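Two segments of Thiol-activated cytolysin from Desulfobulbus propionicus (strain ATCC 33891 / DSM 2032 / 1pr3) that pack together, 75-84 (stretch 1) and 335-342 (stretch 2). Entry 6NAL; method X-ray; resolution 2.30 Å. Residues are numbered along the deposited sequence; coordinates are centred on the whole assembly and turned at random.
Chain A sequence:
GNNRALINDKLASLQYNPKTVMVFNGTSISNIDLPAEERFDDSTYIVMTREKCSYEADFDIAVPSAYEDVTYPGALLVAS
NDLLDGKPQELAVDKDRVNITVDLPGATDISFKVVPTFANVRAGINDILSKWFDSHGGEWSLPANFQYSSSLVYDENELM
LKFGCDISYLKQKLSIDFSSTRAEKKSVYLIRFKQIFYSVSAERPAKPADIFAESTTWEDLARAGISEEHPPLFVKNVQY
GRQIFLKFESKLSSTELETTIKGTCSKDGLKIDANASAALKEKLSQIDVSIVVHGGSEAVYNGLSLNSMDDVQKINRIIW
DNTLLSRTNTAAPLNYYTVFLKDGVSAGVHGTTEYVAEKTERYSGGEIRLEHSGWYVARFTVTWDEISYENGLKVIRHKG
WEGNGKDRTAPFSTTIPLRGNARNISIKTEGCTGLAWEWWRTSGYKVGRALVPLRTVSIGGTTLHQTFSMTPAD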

# COMPACT_ATOMS: atom_id res chain seq x y z
N ALA A 75 -20.92 21.12 40.47
CA ALA A 75 -20.38 22.46 40.22
C ALA A 75 -21.14 23.12 39.08
O ALA A 75 -21.86 22.46 38.32
CB ALA A 75 -18.88 22.40 39.88
N LEU A 76 -20.99 24.44 38.98
CA LEU A 76 -21.49 25.21 37.84
C LEU A 76 -20.32 25.88 37.14
O LEU A 76 -19.32 26.26 37.78
CB LEU A 76 -22.48 26.23 38.26
CG LEU A 76 -23.81 25.68 38.77
CD1 LEU A 76 -24.60 26.94 39.20
CD2 LEU A 76 -24.56 24.89 37.76
N LEU A 77 -20.42 26.00 35.83
CA LEU A 77 -19.34 26.55 35.03
C LEU A 77 -19.94 27.46 33.99
O LEU A 77 -21.13 27.32 33.67
CB LEU A 77 -18.54 25.46 34.31
CG LEU A 77 -17.86 24.43 35.17
CD1 LEU A 77 -17.45 23.24 34.27
CD2 LEU A 77 -16.64 25.09 35.88
N VAL A 78 -19.13 28.37 33.43
CA VAL A 78 -19.53 29.08 32.21
C VAL A 78 -18.91 28.38 30.99
O VAL A 78 -17.69 28.17 30.92
CB VAL A 78 -19.20 30.59 32.24
CG1 VAL A 78 -19.58 31.23 33.59
CG2 VAL A 78 -17.77 30.90 31.89
N ALA A 79 -19.75 27.99 30.05
CA ALA A 79 -19.25 27.29 28.87
C ALA A 79 -18.31 28.19 28.10
O ALA A 79 -18.54 29.40 27.96
CB ALA A 79 -20.42 26.84 28.00
N SER A 80 -17.23 27.60 27.61
CA SER A 80 -16.14 28.37 27.04
C SER A 80 -15.20 27.40 26.35
O SER A 80 -14.96 26.30 26.87
CB SER A 80 -15.39 29.14 28.12
OG SER A 80 -14.20 29.63 27.59
N ASN A 81 -14.65 27.81 25.21
CA ASN A 81 -13.65 26.97 24.58
C ASN A 81 -12.51 26.66 25.53
O ASN A 81 -11.85 25.63 25.40
CB ASN A 81 -13.12 27.62 23.33
CG ASN A 81 -14.10 27.55 22.23
OD1 ASN A 81 -14.73 26.52 22.01
ND2 ASN A 81 -14.26 28.66 21.53
N ASP A 82 -12.24 27.54 26.49
CA ASP A 82 -11.12 27.27 27.39
C ASP A 82 -11.39 26.08 28.35
O ASP A 82 -10.44 25.51 28.89
CB ASP A 82 -10.77 28.59 28.08
CG ASP A 82 -10.38 29.70 27.04
OD1 ASP A 82 -11.28 30.33 26.42
OD2 ASP A 82 -9.17 29.94 26.80
N LEU A 83 -12.64 25.64 28.48
CA LEU A 83 -12.90 24.35 29.12
C LEU A 83 -12.24 23.19 28.35
O LEU A 83 -11.59 22.32 28.96
CB LEU A 83 -14.42 24.21 29.26
CG LEU A 83 -14.96 22.95 29.93
CD1 LEU A 83 -16.26 23.25 30.61
CD2 LEU A 83 -15.16 21.83 28.93
N LEU A 84 -12.32 23.18 27.02
CA LEU A 84 -11.72 22.07 26.26
C LEU A 84 -10.20 22.06 26.41
O LEU A 84 -9.59 20.98 26.34
CB LEU A 84 -12.09 22.17 24.78
CG LEU A 84 -13.60 22.28 24.54
CD1 LEU A 84 -13.94 22.31 23.06
CD2 LEU A 84 -14.42 21.18 25.24
N ASN A 335 -12.39 11.80 34.52
CA ASN A 335 -13.17 12.52 33.52
C ASN A 335 -14.43 13.06 34.17
O ASN A 335 -14.90 12.53 35.18
CB ASN A 335 -13.48 11.60 32.34
CG ASN A 335 -12.22 11.12 31.61
OD1 ASN A 335 -11.68 10.04 31.92
ND2 ASN A 335 -11.76 11.89 30.65
N TYR A 336 -14.95 14.14 33.60
CA TYR A 336 -16.19 14.72 34.06
C TYR A 336 -17.02 15.03 32.82
O TYR A 336 -16.51 15.17 31.71
CB TYR A 336 -15.97 15.95 35.03
CG TYR A 336 -15.50 17.23 34.41
CD1 TYR A 336 -14.19 17.38 34.01
CD2 TYR A 336 -16.36 18.30 34.22
CE1 TYR A 336 -13.75 18.54 33.37
CE2 TYR A 336 -15.92 19.49 33.63
CZ TYR A 336 -14.61 19.59 33.21
OH TYR A 336 -14.17 20.74 32.62
N TYR A 337 -18.33 15.06 33.04
CA TYR A 337 -19.35 15.23 32.02
C TYR A 337 -20.24 16.38 32.45
O TYR A 337 -20.67 16.44 33.62
CB TYR A 337 -20.16 13.95 31.83
CG TYR A 337 -19.23 12.80 31.46
CD1 TYR A 337 -18.61 12.04 32.46
CD2 TYR A 337 -18.91 12.53 30.13
CE1 TYR A 337 -17.74 11.03 32.15
CE2 TYR A 337 -18.03 11.50 29.80
CZ TYR A 337 -17.45 10.76 30.82
OH TYR A 337 -16.57 9.74 30.53
N THR A 338 -20.44 17.31 31.52
CA THR A 338 -21.23 18.51 31.73
C THR A 338 -22.50 18.40 30.91
O THR A 338 -22.52 17.84 29.82
CB THR A 338 -20.52 19.81 31.28
OG1 THR A 338 -19.91 19.66 29.98
CG2 THR A 338 -19.48 20.18 32.27
N VAL A 339 -23.54 19.02 31.43
CA VAL A 339 -24.81 19.22 30.77
C VAL A 339 -25.11 20.73 30.83
O VAL A 339 -24.61 21.45 31.70
CB VAL A 339 -25.81 18.29 31.48
CG1 VAL A 339 -26.40 18.95 32.75
CG2 VAL A 339 -26.84 17.74 30.52
N PHE A 340 -25.83 21.25 29.82
CA PHE A 340 -26.26 22.64 29.84
C PHE A 340 -27.32 22.84 30.93
O PHE A 340 -28.22 22.00 31.10
CB PHE A 340 -26.79 23.08 28.48
CG PHE A 340 -25.71 23.25 27.45
CD1 PHE A 340 -24.92 24.40 27.44
CD2 PHE A 340 -25.49 22.28 26.50
CE1 PHE A 340 -23.89 24.57 26.49
CE2 PHE A 340 -24.48 22.41 25.55
CZ PHE A 340 -23.66 23.55 25.54
N LEU A 341 -27.22 23.93 31.68
CA LEU A 341 -28.11 24.07 32.83
C LEU A 341 -29.53 24.39 32.40
O LEU A 341 -30.48 23.88 32.99
CB LEU A 341 -27.58 25.15 33.78
CG LEU A 341 -28.47 25.48 34.98
CD1 LEU A 341 -28.76 24.26 35.86
CD2 LEU A 341 -27.83 26.61 35.79
N LYS A 342 -29.68 25.17 31.33
CA LYS A 342 -30.99 25.60 30.85
C LYS A 342 -31.99 24.44 30.66
O LYS A 342 -33.13 24.51 31.13
CB LYS A 342 -30.81 26.29 29.51
CG LYS A 342 -32.15 26.60 28.71
CD LYS A 342 -31.86 27.01 27.26
CE LYS A 342 -33.19 27.20 26.49
NZ LYS A 342 -33.02 27.71 25.06
O HOH W 1 -11.76 21.24 31.34

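Segments far apart in sequence often meet through side chains alone, their backbones held too far apart to bond. The pairing of residues 75-84 with 335-342 in this thiol-activated cytolysin is a compact example. Residues that touch are at least 253 positions apart in sequence, and no direct hydrogen bond joins the stretches. Leu76 to Val78 form a strand, and Asn335 to Phe340 belong to another that begins earlier in the chain, yet the two do not pair as neighbours in a sheet. The nearest approaches of the backbones leave CA of Leu76 8.4 Å from CA of Leu341, CA of Ala79 8.5 Å from CA of Phe340, and CA of Leu77 8.9 Å from CA of Thr338. Such gaps leave room for side chains to meet between the backbones, and the buried area is modest, 248 Å² summed over both sides.

Asn335 opens stretch 2 out of reach of its partner, and the contact begins at Tyr336, which has the most area covered of any residue here, 46 Å². Its CA-to-CB bond points toward stretch 1, and its chi1 is p. The ring meets Leu77 obliquely, with CE2 of Tyr336 4.1 Å from CD1 of Leu77, an apolar contact between ring carbon and methyl. Farther out, the phenol oxygen OH of Tyr336 lies 3.6 Å from CG of Leu83. A hydroxyl in such surroundings still needs a polar partner, and a water supplies it: the water oxygen is 2.8 Å from OH of Tyr336 and 2.6 Å from O of Leu83, to which the water donates. This bridge is the polar link between the stretches, joining a side chain on one to the backbone on the other.

The carbonyl that receives the water belongs to a short, weakly bonded helical turn. Ser80 caps its start: OG of Ser80 accepts from N of Asp82 at 3.1 Å, while O of Ser80 accepts from N of Leu83 at 2.9 Å. A weak bond follows, from N of Leu84 to O of Asn81 at 3.0 Å. Leu83 points toward stretch 2 from this turn, bringing its side chain to the tyrosine hydroxyl.

The alternation expected of an extended strand now becomes visible. Tyr337 is out of reach, whereas Thr338 points toward stretch 1 and sets its methyl CG2 4.2 Å from CD1 of Leu77. That same leucine methyl therefore touches both Tyr336 and Thr338, residues two apart along the strand. Val339 again makes no contact.

Phe340 shows that the direction of CB need not fix the reach of a large side chain. Its CA-to-CB bond points away, but the ring comes back nearer, and CE1 of Phe340 lies 4.4 Å from CB of Ala79, approached obliquely. Beyond the strand, Leu341 points toward stretch 1, and its CD2 meets CD2 of Leu76 at 4.2 Å, methyl against methyl. Lys342 then carries the chain out of contact.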